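Local coordinates for protein neutral ceramidase (Pseudomonas aeruginosa, PDB 2ZXC) that hydrolyses the N-acyl linkage of ceramides to release sphingosine and a free fatty acid, using a zinc ion, and can also run the reverse synthesis, at residues 2-7 and 290-295; 153-158 and 273-278; 182-187 and 197-202; 319-324 and 465-470; 528-533 and 540-545. All coordinates share one frame; numbering follows the deposited sequence.

Contact 1: 2-7 and 290-295; sequences DLPYRF and EVLGEL
Tyr5 meets the 290-295 segment through the edge of its ring. Its CG stands opposite the carbonyl carbon (chi1 -51°), which directs the phenol at the backbone from Val291 to Gly293. Val291 O lies near the ring plane, 3.2 Å from Tyr5 CE1. At the far end of the ring Tyr5 OH donates to Gly293 O over 2.7 Å. This approach is bent: the C=O...donor angle is 129°, and the hydroxyl oxygen is tilted 19° from the carbonyl plane. Leu295 comes at a slant, its CD1 3.6 Å from Tyr5 CE2, while Val291 CG1 sits 3.7 Å from Tyr5 OH. Pro4 makes a lighter apolar touch, CB to Leu292 CD2 at 4.2 Å. Strand 142-152 holds both segments by backbone hydrogen bonds, Gly144 to Tyr5 and Leu146 to Val291, and its Arg145 forms a salt bridge with Glu290. The phenol therefore ties strand 5-13 to strand 289-291 and the loop after it; both strands pair with strand 142-152. Because the hydroxyl proton is spent on a main-chain carbonyl, the bond helps to hold the carbonyl of Gly293 without needing a charge, and the buried phenol is probably neutral.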
# COMPACT_ATOMS: atom_id res chain seq x y z
N ASP A 2 26.27 -26.57 1.26
CA ASP A 2 25.46 -25.58 0.49
C ASP A 2 24.51 -24.87 1.45
O ASP A 2 24.50 -25.15 2.65
CB ASP A 2 24.67 -26.31 -0.60
CG ASP A 2 24.87 -25.71 -1.98
OD1 ASP A 2 24.78 -26.46 -2.98
OD2 ASP A 2 25.12 -24.48 -2.07
N LEU A 3 23.72 -23.93 0.94
CA LEU A 3 22.80 -23.21 1.79
C LEU A 3 21.37 -23.72 1.64
O LEU A 3 21.01 -24.26 0.60
CB LEU A 3 22.89 -21.71 1.51
CG LEU A 3 24.07 -21.17 2.32
CD1 LEU A 3 24.60 -19.88 1.74
CD2 LEU A 3 23.62 -20.99 3.76
N PRO A 4 20.55 -23.57 2.69
CA PRO A 4 19.16 -24.03 2.67
C PRO A 4 18.24 -23.32 1.69
O PRO A 4 17.35 -23.95 1.11
CB PRO A 4 18.73 -23.84 4.12
CG PRO A 4 19.49 -22.62 4.52
CD PRO A 4 20.86 -22.89 3.96
N TYR A 5 18.44 -22.03 1.51
CA TYR A 5 17.59 -21.28 0.59
C TYR A 5 18.35 -20.38 -0.38
O TYR A 5 19.56 -20.19 -0.29
CB TYR A 5 16.62 -20.38 1.35
CG TYR A 5 15.81 -21.04 2.44
CD1 TYR A 5 16.16 -20.90 3.78
CD2 TYR A 5 14.67 -21.79 2.13
CE1 TYR A 5 15.39 -21.48 4.79
CE2 TYR A 5 13.90 -22.38 3.13
CZ TYR A 5 14.27 -22.22 4.46
OH TYR A 5 13.51 -22.80 5.44
N ARG A 6 17.58 -19.83 -1.30
CA ARG A 6 18.06 -18.89 -2.29
C ARG A 6 16.98 -17.83 -2.25
O ARG A 6 15.80 -18.14 -2.08
CB ARG A 6 18.12 -19.53 -3.67
CG ARG A 6 19.25 -20.54 -3.84
CD ARG A 6 18.99 -21.48 -5.01
NE ARG A 6 18.84 -20.77 -6.28
CZ ARG A 6 19.74 -19.94 -6.79
NH1 ARG A 6 20.88 -19.70 -6.14
NH2 ARG A 6 19.51 -19.34 -7.96
N PHE A 7 17.37 -16.57 -2.36
CA PHE A 7 16.39 -15.51 -2.37
C PHE A 7 16.79 -14.46 -3.39
O PHE A 7 17.97 -14.32 -3.72
CB PHE A 7 16.25 -14.89 -0.98
CG PHE A 7 17.53 -14.37 -0.40
CD1 PHE A 7 18.05 -13.15 -0.81
CD2 PHE A 7 18.21 -15.10 0.57
CE1 PHE A 7 19.23 -12.66 -0.25
CE2 PHE A 7 19.38 -14.62 1.13
CZ PHE A 7 19.89 -13.40 0.72
N GLU A 290 17.14 -18.65 13.14
CA GLU A 290 17.28 -18.97 11.73
C GLU A 290 16.09 -19.77 11.24
O GLU A 290 15.58 -20.64 11.95
CB GLU A 290 18.58 -19.75 11.46
CG GLU A 290 18.65 -20.33 10.05
CD GLU A 290 20.05 -20.81 9.66
OE1 GLU A 290 20.79 -21.30 10.54
OE2 GLU A 290 20.39 -20.70 8.47
N VAL A 291 15.64 -19.46 10.03
CA VAL A 291 14.51 -20.16 9.43
C VAL A 291 15.02 -21.40 8.69
O VAL A 291 16.00 -21.34 7.95
CB VAL A 291 13.77 -19.25 8.43
CG1 VAL A 291 12.62 -20.02 7.78
CG2 VAL A 291 13.25 -18.00 9.15
N LEU A 292 14.35 -22.53 8.92
CA LEU A 292 14.74 -23.78 8.30
C LEU A 292 13.52 -24.64 8.10
O LEU A 292 12.58 -24.59 8.89
CB LEU A 292 15.74 -24.52 9.19
CG LEU A 292 17.10 -23.87 9.49
CD1 LEU A 292 17.79 -24.66 10.60
CD2 LEU A 292 17.95 -23.85 8.23
N GLY A 293 13.53 -25.43 7.03
CA GLY A 293 12.40 -26.29 6.75
C GLY A 293 11.84 -26.03 5.38
O GLY A 293 12.27 -25.11 4.67
N GLU A 294 10.85 -26.83 5.00
CA GLU A 294 10.23 -26.71 3.70
C GLU A 294 9.51 -25.40 3.44
O GLU A 294 9.23 -24.60 4.34
CB GLU A 294 9.24 -27.86 3.49
CG GLU A 294 8.15 -27.90 4.54
CD GLU A 294 7.02 -28.84 4.19
OE1 GLU A 294 6.14 -29.05 5.05
OE2 GLU A 294 7.01 -29.36 3.06
N LEU A 295 9.21 -25.21 2.16
CA LEU A 295 8.48 -24.07 1.68
C LEU A 295 7.22 -24.75 1.18
O LEU A 295 7.30 -25.86 0.67
CB LEU A 295 9.22 -23.43 0.50
CG LEU A 295 9.71 -22.00 0.62
CD1 LEU A 295 10.59 -21.83 1.85
CD2 LEU A 295 10.46 -21.64 -0.66

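Contact 2: 153-158 and 273-278; sequences LRNASR and GLRQFA. Unlike the reference sequence in segment 153-158: Ser157 (reference Asn).
Arg275 and Asn155 form the close part of a helix-against-loop packing, in which helix 265-286 lies beside the loop that follows strand 142-152. The arginine chain is fully extended from CG to NE (chi3 -179°), which carries the guanidinium out to Asn155. The guanidinium and the amide lie nearly parallel, their planes 15° apart, although the two side chains cross at about a right angle. Asn155 OD1 stands over one face of the guanidinium, 3.0 Å from Arg275 CZ, where the N-H groups do not aim at it. The directed bond goes to the backbone instead: Arg275 NH1 donates to Asn155 O at 2.7 Å, with an N-H...acceptor angle of 150°. One residue thus meets the guanidinium twice, at its edge through the carbonyl and over its face through the amide. Glu271 adds a salt bridge at Arg275 NE. This polar cluster is the partly exposed side of the contact.

The buried side is packed less closely. Leu153 CD1 rests 4.0 Å from Gln276 CA, and Ala156 CB lies 4.4 Å from Arg275 CB. Gln276 uses its amide on Asn219 and Lys220, and its side chain is about 9 Å from that of the zinc ligand His204, which suggests that this half of the contact faces the zinc site, the ion being about 14 Å away. At the polar edge, the amide nitrogen Asn155 ND2 lies 3.3 Å from the methylene Arg275 CD.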
# COMPACT_ATOMS: atom_id res chain seq x y z
N LEU A 153 7.28 -2.56 19.66
CA LEU A 153 7.27 -1.15 19.29
C LEU A 153 5.98 -0.60 19.88
O LEU A 153 4.89 -0.87 19.38
CB LEU A 153 7.23 -1.01 17.76
CG LEU A 153 8.02 0.11 17.09
CD1 LEU A 153 7.33 0.47 15.78
CD2 LEU A 153 8.12 1.34 17.98
N ARG A 154 6.11 0.15 20.97
CA ARG A 154 4.96 0.71 21.66
C ARG A 154 4.82 2.20 21.43
O ARG A 154 3.91 2.83 21.95
CB ARG A 154 5.09 0.45 23.15
CG ARG A 154 5.06 -1.00 23.48
CD ARG A 154 5.53 -1.30 24.88
NE ARG A 154 5.20 -2.68 25.19
CZ ARG A 154 3.95 -3.14 25.16
NH1 ARG A 154 2.95 -2.33 24.85
NH2 ARG A 154 3.72 -4.42 25.42
N ASN A 155 5.73 2.76 20.65
CA ASN A 155 5.66 4.19 20.45
C ASN A 155 5.43 4.66 19.00
O ASN A 155 5.72 5.80 18.65
CB ASN A 155 6.91 4.84 21.08
CG ASN A 155 8.04 5.08 20.10
OD1 ASN A 155 8.67 6.13 20.13
ND2 ASN A 155 8.31 4.11 19.23
N ALA A 156 4.86 3.78 18.18
CA ALA A 156 4.60 4.13 16.79
C ALA A 156 3.13 3.97 16.38
O ALA A 156 2.82 4.03 15.19
CB ALA A 156 5.47 3.28 15.87
N SER A 157 2.24 3.78 17.34
CA SER A 157 0.83 3.62 17.02
C SER A 157 -0.10 3.77 18.21
O SER A 157 0.34 3.78 19.35
CB SER A 157 0.61 2.24 16.40
OG SER A 157 0.90 1.22 17.34
N ARG A 158 -1.39 3.88 17.90
CA ARG A 158 -2.43 4.00 18.92
C ARG A 158 -3.73 3.50 18.34
O ARG A 158 -4.00 3.65 17.15
CB ARG A 158 -2.59 5.45 19.40
CG ARG A 158 -3.08 6.44 18.36
CD ARG A 158 -3.44 7.77 19.02
NE ARG A 158 -4.68 7.70 19.78
CZ ARG A 158 -5.90 7.76 19.23
NH1 ARG A 158 -6.03 7.90 17.92
NH2 ARG A 158 -6.98 7.66 19.99
N GLY A 273 8.16 6.53 10.54
CA GLY A 273 8.91 5.62 9.69
C GLY A 273 10.24 5.29 10.36
O GLY A 273 10.72 4.16 10.33
N LEU A 274 10.81 6.31 10.99
CA LEU A 274 12.08 6.16 11.68
C LEU A 274 11.97 5.14 12.82
O LEU A 274 12.80 4.25 12.96
CB LEU A 274 12.50 7.53 12.22
CG LEU A 274 13.98 7.91 12.14
CD1 LEU A 274 14.72 7.04 11.12
CD2 LEU A 274 14.08 9.39 11.77
N ARG A 275 10.92 5.26 13.62
CA ARG A 275 10.72 4.34 14.74
C ARG A 275 10.49 2.90 14.26
O ARG A 275 10.95 1.96 14.90
CB ARG A 275 9.56 4.82 15.61
CG ARG A 275 9.85 6.14 16.29
CD ARG A 275 8.68 6.66 17.10
NE ARG A 275 9.02 7.95 17.70
CZ ARG A 275 8.24 8.62 18.54
NH1 ARG A 275 7.06 8.13 18.90
NH2 ARG A 275 8.65 9.79 19.03
N GLN A 276 9.80 2.74 13.14
CA GLN A 276 9.58 1.39 12.61
C GLN A 276 10.92 0.88 12.10
O GLN A 276 11.27 -0.28 12.32
CB GLN A 276 8.54 1.40 11.48
CG GLN A 276 7.15 1.84 11.93
CD GLN A 276 6.15 1.85 10.79
OE1 GLN A 276 5.67 0.80 10.37
NE2 GLN A 276 5.85 3.04 10.28
N PHE A 277 11.66 1.74 11.41
CA PHE A 277 12.96 1.35 10.88
C PHE A 277 13.92 0.94 12.00
O PHE A 277 14.58 -0.10 11.91
CB PHE A 277 13.60 2.51 10.11
CG PHE A 277 15.09 2.35 9.97
CD1 PHE A 277 15.63 1.46 9.05
CD2 PHE A 277 15.96 3.04 10.81
CE1 PHE A 277 17.00 1.24 8.98
CE2 PHE A 277 17.33 2.83 10.75
CZ PHE A 277 17.85 1.93 9.83
N ALA A 278 14.00 1.76 13.04
CA ALA A 278 14.88 1.49 14.17
C ALA A 278 14.62 0.11 14.77
O ALA A 278 15.55 -0.66 14.99
CB ALA A 278 14.72 2.56 15.24

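Contact 3: 182-187 and 197-202; sequences MSVLSF and AISWFP
Met182 reaches across the hairpin formed by strands 181-189 and 194-200, extended through its first two torsions and bent at the third (chi3 -78°). The bend brings CE to 3.8 Å from Phe201 CB, while SD passes 3.3 Å from Ser199 OG. On the face shared by Ser183, Leu185 and Ile198, Trp200 turns its indole back along the sheet (chi1 -78°). Its edge meets Leu185, CZ3 to CB 3.6 Å apart, and Ile198 CG2 lies over a ring face. Phe187 leans toward the same neighbour, with CE1 at its ring edge 4.1 Å from Ile198 CG1. Val184 CG1 and Ala197 CB touch on the other face, 4.1 Å apart. Two antiparallel hydrogen-bonded pairs set this register, Ser183 with Trp200 and Leu185 with Ile198; Trp200 N reaches Ser183 O at 2.8 Å. Ser183 and Leu185 thus spend their main-chain polarity across this ladder, while Met182, Val184 and Ser186 turn theirs to strand 142-152, and the buried side chains contribute mainly apolar packing to a sheet flanked by helix 265-286.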
# COMPACT_ATOMS: atom_id res chain seq x y z
N MET A 182 6.47 -6.55 16.23
CA MET A 182 7.02 -6.38 14.90
C MET A 182 7.79 -7.67 14.65
O MET A 182 8.50 -8.15 15.54
CB MET A 182 7.99 -5.19 14.81
CG MET A 182 8.70 -5.14 13.46
SD MET A 182 9.94 -3.85 13.29
CE MET A 182 8.89 -2.39 13.01
N SER A 183 7.62 -8.24 13.47
CA SER A 183 8.34 -9.45 13.10
C SER A 183 9.23 -9.05 11.94
O SER A 183 8.87 -8.17 11.14
CB SER A 183 7.37 -10.55 12.65
OG SER A 183 6.52 -10.97 13.70
N VAL A 184 10.39 -9.68 11.84
CA VAL A 184 11.29 -9.37 10.75
C VAL A 184 11.88 -10.63 10.18
O VAL A 184 12.41 -11.47 10.90
CB VAL A 184 12.46 -8.48 11.21
CG1 VAL A 184 13.44 -8.29 10.05
CG2 VAL A 184 11.94 -7.14 11.69
N LEU A 185 11.74 -10.78 8.87
CA LEU A 185 12.31 -11.92 8.17
C LEU A 185 13.47 -11.29 7.42
O LEU A 185 13.25 -10.50 6.50
CB LEU A 185 11.31 -12.53 7.20
CG LEU A 185 11.82 -13.66 6.28
CD1 LEU A 185 12.35 -14.81 7.12
CD2 LEU A 185 10.69 -14.13 5.37
N SER A 186 14.69 -11.60 7.84
CA SER A 186 15.87 -11.04 7.21
C SER A 186 16.51 -12.01 6.22
O SER A 186 16.46 -13.23 6.41
CB SER A 186 16.89 -10.63 8.28
OG SER A 186 17.14 -11.69 9.18
N PHE A 187 17.10 -11.47 5.16
CA PHE A 187 17.76 -12.27 4.14
C PHE A 187 19.26 -11.98 4.20
O PHE A 187 19.70 -10.85 4.01
CB PHE A 187 17.20 -11.93 2.75
CG PHE A 187 15.71 -12.15 2.63
CD1 PHE A 187 14.81 -11.25 3.17
CD2 PHE A 187 15.22 -13.30 2.03
CE1 PHE A 187 13.43 -11.48 3.11
CE2 PHE A 187 13.84 -13.55 1.96
CZ PHE A 187 12.94 -12.64 2.51
N ALA A 197 15.22 -7.26 3.94
CA ALA A 197 14.34 -7.67 5.02
C ALA A 197 12.90 -7.23 4.80
O ALA A 197 12.61 -6.29 4.06
CB ALA A 197 14.84 -7.12 6.35
N ILE A 198 12.00 -7.94 5.47
CA ILE A 198 10.58 -7.63 5.44
C ILE A 198 10.22 -7.45 6.91
O ILE A 198 10.45 -8.34 7.73
CB ILE A 198 9.72 -8.79 4.90
CG1 ILE A 198 10.08 -9.10 3.45
CG2 ILE A 198 8.24 -8.41 5.02
CD1 ILE A 198 9.44 -10.37 2.92
N SER A 199 9.67 -6.28 7.23
CA SER A 199 9.25 -5.99 8.59
C SER A 199 7.73 -5.98 8.62
O SER A 199 7.09 -5.40 7.73
CB SER A 199 9.79 -4.63 9.02
OG SER A 199 9.07 -4.14 10.13
N TRP A 200 7.14 -6.63 9.62
CA TRP A 200 5.69 -6.68 9.78
C TRP A 200 5.33 -5.96 11.07
O TRP A 200 5.81 -6.33 12.15
CB TRP A 200 5.21 -8.13 9.85
CG TRP A 200 5.14 -8.82 8.52
CD1 TRP A 200 4.16 -8.69 7.59
CD2 TRP A 200 6.10 -9.73 7.98
NE1 TRP A 200 4.45 -9.47 6.49
CE2 TRP A 200 5.64 -10.12 6.70
CE3 TRP A 200 7.32 -10.26 8.44
CZ2 TRP A 200 6.34 -11.01 5.88
CZ3 TRP A 200 8.02 -11.14 7.63
CH2 TRP A 200 7.52 -11.51 6.36
N PHE A 201 4.50 -4.93 10.97
CA PHE A 201 4.07 -4.17 12.13
C PHE A 201 2.81 -3.39 11.78
O PHE A 201 2.76 -2.72 10.75
CB PHE A 201 5.19 -3.23 12.57
CG PHE A 201 4.79 -2.28 13.66
CD1 PHE A 201 4.41 -0.98 13.35
CD2 PHE A 201 4.78 -2.69 14.99
CE1 PHE A 201 4.03 -0.09 14.35
CE2 PHE A 201 4.39 -1.81 16.01
CZ PHE A 201 4.02 -0.51 15.69
N PRO A 202 1.76 -3.49 12.62
CA PRO A 202 0.47 -2.81 12.42
C PRO A 202 0.41 -1.33 12.74
O PRO A 202 0.71 -0.90 13.84
CB PRO A 202 -0.47 -3.57 13.36
CG PRO A 202 0.20 -4.81 13.66
CD PRO A 202 1.66 -4.47 13.70

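Contact 4: 319-324 and 465-470; sequences RQLCTA and TLYGPW
Arg319 turns sharply at its second torsion (chi2 -64°), and this bend carries its chain obliquely across the face of Trp470. Arg319 CG then sits over the face of the five-membered ring, 4.0 Å from its centroid, a CH-pi contact. The guanidinium itself is not stacked flat: its plane is 53° from that of the indole, with Trp470 NE1 over its centre, 3.5 Å from Arg319 CZ. Asp315 takes the charge of Arg319 in a salt bridge, while Arg452 makes a cation-pi contact with Trp470.

Further along, the type I turn from Thr465 to Gly468 receives the chain around Cys322. Cys322 N donates to Tyr467 O at 3.0 Å, arriving from 43° out of the carbonyl plane. Leu321 CG presses on Tyr467 CB at 3.5 Å, and Cys322 O lies at the tyrosine ring edge, 3.6 Å from Tyr467 CD1. Cys322 SG, which forms the disulfide with Cys370, packs 3.5 Å from Gly468 CA. Ala324 closes the row, its CB 3.9 Å from Tyr467 CE1.

Trp470 is the N-cap residue of helix 471-488, so the contact joins the start of that helix to the disulfide-bearing segment. One backbone bond links the two segments, Leu466 is held further by Ala325 and Gln371, the covalent link limits movement of Cys322, and apolar and ring contacts supply the rest of the adhesion.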
# COMPACT_ATOMS: atom_id res chain seq x y z
N ARG A 319 -24.05 -20.47 10.99
CA ARG A 319 -24.34 -19.16 10.41
C ARG A 319 -23.87 -19.10 8.97
O ARG A 319 -23.05 -19.90 8.53
CB ARG A 319 -23.62 -18.04 11.16
CG ARG A 319 -23.82 -18.03 12.64
CD ARG A 319 -25.26 -17.78 13.01
NE ARG A 319 -25.37 -17.50 14.43
CZ ARG A 319 -26.00 -16.46 14.93
NH1 ARG A 319 -26.59 -15.60 14.11
NH2 ARG A 319 -26.03 -16.25 16.24
N GLN A 320 -24.41 -18.12 8.25
CA GLN A 320 -24.05 -17.88 6.86
C GLN A 320 -23.74 -16.40 6.77
O GLN A 320 -24.46 -15.57 7.33
CB GLN A 320 -25.19 -18.24 5.92
CG GLN A 320 -25.35 -19.73 5.71
CD GLN A 320 -26.36 -20.08 4.63
OE1 GLN A 320 -26.47 -21.23 4.22
NE2 GLN A 320 -27.11 -19.08 4.17
N LEU A 321 -22.65 -16.07 6.09
CA LEU A 321 -22.24 -14.68 5.91
C LEU A 321 -23.33 -13.89 5.19
O LEU A 321 -24.04 -14.44 4.34
CB LEU A 321 -20.96 -14.65 5.07
CG LEU A 321 -19.67 -14.07 5.64
CD1 LEU A 321 -19.54 -14.37 7.13
CD2 LEU A 321 -18.50 -14.64 4.86
N CYS A 322 -23.48 -12.62 5.52
CA CYS A 322 -24.47 -11.78 4.85
C CYS A 322 -23.83 -11.26 3.58
O CYS A 322 -22.61 -11.31 3.43
CB CYS A 322 -24.84 -10.55 5.70
SG CYS A 322 -24.81 -10.72 7.50
N THR A 323 -24.64 -10.75 2.65
CA THR A 323 -24.09 -10.16 1.45
C THR A 323 -23.57 -8.82 1.95
O THR A 323 -24.06 -8.32 2.97
CB THR A 323 -25.15 -9.94 0.36
OG1 THR A 323 -26.36 -9.48 0.96
CG2 THR A 323 -25.41 -11.22 -0.40
N ALA A 324 -22.60 -8.24 1.26
CA ALA A 324 -21.99 -6.98 1.66
C ALA A 324 -22.90 -5.77 1.90
O ALA A 324 -23.84 -5.51 1.15
CB ALA A 324 -20.91 -6.61 0.66
N THR A 465 -17.43 -3.66 8.17
CA THR A 465 -17.19 -5.09 8.17
C THR A 465 -18.36 -5.58 7.33
O THR A 465 -19.44 -5.88 7.83
CB THR A 465 -17.21 -5.66 9.60
OG1 THR A 465 -16.08 -5.14 10.32
CG2 THR A 465 -17.13 -7.18 9.58
N LEU A 466 -18.10 -5.61 6.02
CA LEU A 466 -19.06 -5.96 4.98
C LEU A 466 -20.01 -7.12 5.12
O LEU A 466 -21.22 -6.97 4.90
CB LEU A 466 -18.32 -6.14 3.64
CG LEU A 466 -17.44 -5.00 3.12
CD1 LEU A 466 -16.87 -5.40 1.75
CD2 LEU A 466 -18.26 -3.73 2.99
N TYR A 467 -19.49 -8.29 5.47
CA TYR A 467 -20.31 -9.48 5.51
C TYR A 467 -21.04 -9.85 6.79
O TYR A 467 -21.43 -11.00 6.96
CB TYR A 467 -19.46 -10.64 5.01
CG TYR A 467 -18.69 -10.26 3.75
CD1 TYR A 467 -19.33 -10.14 2.52
CD2 TYR A 467 -17.34 -9.95 3.82
CE1 TYR A 467 -18.63 -9.71 1.38
CE2 TYR A 467 -16.63 -9.52 2.70
CZ TYR A 467 -17.28 -9.40 1.49
OH TYR A 467 -16.58 -8.95 0.39
N GLY A 468 -21.24 -8.89 7.68
CA GLY A 468 -21.96 -9.18 8.90
C GLY A 468 -21.10 -9.43 10.13
O GLY A 468 -19.87 -9.47 10.03
N PRO A 469 -21.74 -9.64 11.29
CA PRO A 469 -21.07 -9.90 12.57
C PRO A 469 -20.12 -11.08 12.60
O PRO A 469 -19.19 -11.11 13.42
CB PRO A 469 -22.25 -10.07 13.53
CG PRO A 469 -23.30 -10.71 12.66
CD PRO A 469 -23.19 -9.86 11.40
N TRP A 470 -20.33 -12.05 11.72
CA TRP A 470 -19.49 -13.24 11.71
C TRP A 470 -18.41 -13.26 10.64
O TRP A 470 -17.87 -14.32 10.31
CB TRP A 470 -20.37 -14.49 11.59
CG TRP A 470 -21.34 -14.57 12.71
CD1 TRP A 470 -22.69 -14.44 12.63
CD2 TRP A 470 -21.02 -14.69 14.10
NE1 TRP A 470 -23.25 -14.48 13.88
CE2 TRP A 470 -22.24 -14.63 14.81
CE3 TRP A 470 -19.83 -14.86 14.81
CZ2 TRP A 470 -22.31 -14.72 16.21
CZ3 TRP A 470 -19.89 -14.94 16.21
CH2 TRP A 470 -21.12 -14.87 16.89
O HOH W 1 -26.26 -13.19 14.67

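Contact 5: 528-533 and 540-545; sequences QQPRES and VTVAFV
Gln528 O is met by two neighbouring residues of strand 539-546. Ala543 N donates to it in a weak hydrogen bond of 3.3 Å, and Val542 CA makes a CA-H...O contact at 3.5 Å. The return bond, Gln528 N to Ala543 O, is also weak at 3.4 Å, which completes an antiparallel hydrogen-bonded pair. This is where edge strand 526-528 ends in a five-stranded antiparallel sheet built mainly from the C-terminal part of the chain, with strand 32-36 at its other edge. The two facing sheets of this part are consistent with an immunoglobulin-like sandwich of the E-set clan.

Gln528 is exposed, and its side chain runs extended along the neighbouring strand, CG opposite the backbone N (chi1 -174°). Its CB packs on Ala543 CB at 4.0 Å, and the amide end lies near the backbone of Thr541, with Gln528 NE2 2.9 Å from Thr541 O.

Beyond this pair the chain leaves the sheet and crosses toward strand 533-535, which belongs to the other sheet. Strand 629-642 of that second sheet takes hold of the crossing: Arg637 bonds both Pro530 O and Gln529 OE1, and Phe639 packs on Pro530. The proline ring is therefore set between the sheets, where it crosses Val542 at a slant. Pro530 CB lies 4.1 Å from Val540 CG1, and Pro530 CD touches Val542 CG2 more closely, at 3.6 Å.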
# COMPACT_ATOMS: atom_id res chain seq x y z
N GLN A 528 11.17 30.52 -12.17
CA GLN A 528 11.84 30.97 -10.96
C GLN A 528 13.21 30.33 -10.81
O GLN A 528 13.33 29.13 -10.60
CB GLN A 528 10.99 30.63 -9.72
CG GLN A 528 11.54 31.20 -8.41
CD GLN A 528 10.71 30.79 -7.20
OE1 GLN A 528 9.48 30.91 -7.20
NE2 GLN A 528 11.38 30.32 -6.16
N GLN A 529 14.24 31.16 -10.94
CA GLN A 529 15.62 30.70 -10.82
C GLN A 529 16.04 30.65 -9.35
O GLN A 529 15.51 31.40 -8.53
CB GLN A 529 16.55 31.66 -11.58
CG GLN A 529 16.33 31.70 -13.09
CD GLN A 529 17.03 30.56 -13.80
OE1 GLN A 529 17.52 29.63 -13.16
NE2 GLN A 529 17.08 30.63 -15.12
N PRO A 530 16.98 29.77 -9.00
CA PRO A 530 17.44 29.65 -7.61
C PRO A 530 18.24 30.89 -7.21
O PRO A 530 18.71 31.63 -8.07
CB PRO A 530 18.32 28.41 -7.64
CG PRO A 530 18.89 28.44 -9.02
CD PRO A 530 17.68 28.79 -9.86
N ARG A 531 18.39 31.11 -5.91
CA ARG A 531 19.14 32.26 -5.42
C ARG A 531 20.62 32.02 -5.74
O ARG A 531 21.00 30.92 -6.15
CB ARG A 531 18.94 32.43 -3.90
CG ARG A 531 17.47 32.41 -3.49
CD ARG A 531 17.20 33.15 -2.18
NE ARG A 531 17.20 32.30 -0.99
CZ ARG A 531 18.28 31.70 -0.48
NH1 ARG A 531 18.16 30.96 0.61
NH2 ARG A 531 19.46 31.84 -1.06
N GLU A 532 21.44 33.05 -5.57
CA GLU A 532 22.86 32.92 -5.88
C GLU A 532 23.49 31.77 -5.09
O GLU A 532 24.22 30.95 -5.65
CB GLU A 532 23.58 34.23 -5.56
CG GLU A 532 25.00 34.31 -6.10
CD GLU A 532 25.66 35.65 -5.82
OE1 GLU A 532 25.07 36.69 -6.18
OE2 GLU A 532 26.78 35.66 -5.25
N SER A 533 23.19 31.70 -3.80
CA SER A 533 23.74 30.64 -2.97
C SER A 533 22.81 30.22 -1.83
O SER A 533 21.90 30.96 -1.45
CB SER A 533 25.08 31.10 -2.37
OG SER A 533 24.89 32.17 -1.46
N VAL A 540 15.68 24.99 -1.39
CA VAL A 540 15.80 25.61 -2.70
C VAL A 540 14.48 25.36 -3.42
O VAL A 540 14.05 24.21 -3.54
CB VAL A 540 16.96 24.99 -3.50
CG1 VAL A 540 17.15 25.72 -4.82
CG2 VAL A 540 18.24 25.02 -2.67
N THR A 541 13.83 26.42 -3.88
CA THR A 541 12.58 26.29 -4.61
C THR A 541 12.76 26.88 -6.00
O THR A 541 13.21 28.02 -6.15
CB THR A 541 11.42 27.01 -3.92
OG1 THR A 541 11.20 26.43 -2.63
CG2 THR A 541 10.14 26.89 -4.75
N VAL A 542 12.40 26.10 -7.01
CA VAL A 542 12.53 26.50 -8.39
C VAL A 542 11.25 26.12 -9.15
O VAL A 542 10.53 25.23 -8.72
CB VAL A 542 13.77 25.79 -8.99
CG1 VAL A 542 13.61 25.60 -10.47
CG2 VAL A 542 15.02 26.61 -8.68
N ALA A 543 10.96 26.80 -10.26
CA ALA A 543 9.74 26.51 -11.03
C ALA A 543 9.94 26.54 -12.54
O ALA A 543 10.74 27.31 -13.07
CB ALA A 543 8.64 27.49 -10.64
N PHE A 544 9.18 25.69 -13.23
CA PHE A 544 9.27 25.56 -14.69
C PHE A 544 7.91 25.57 -15.37
O PHE A 544 6.88 25.27 -14.76
CB PHE A 544 9.93 24.23 -15.07
CG PHE A 544 11.36 24.11 -14.65
CD1 PHE A 544 12.39 24.36 -15.55
CD2 PHE A 544 11.68 23.68 -13.36
CE1 PHE A 544 13.72 24.19 -15.18
CE2 PHE A 544 13.01 23.51 -12.98
CZ PHE A 544 14.03 23.76 -13.90
N VAL A 545 7.92 25.91 -16.66
CA VAL A 545 6.73 25.88 -17.47
C VAL A 545 6.68 24.40 -17.85
O VAL A 545 7.66 23.86 -18.36
CB VAL A 545 6.89 26.73 -18.75
CG1 VAL A 545 5.71 26.49 -19.69
CG2 VAL A 545 7.00 28.21 -18.37

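Overall arrangement
Contacts 1, 2 and 3 belong to one connected region in the N-terminal part of the chain. They are nested, contact 3 inside contact 2 and contact 2 inside contact 1. Contacts 1 and 3 reach the same mixed sheet and touch where Phe7 CG lies 3.5 Å from Phe187 CD2. Contact 2 packs against contact 3, centres about 13 Å apart, and its helix 265-286 leads into strand 289-291 of contact 1. Contacts 2 and 3 come within about 10 Å of the zinc ligand His204, whereas contact 1 lies away from the known sites. Contact 4 follows, its centre about 32 Å from contact 3. Contact 5 comes last, about 56 Å from contact 4 and on the opposite side of the chain's centre, in a different sheet, which strand 32-36 completes.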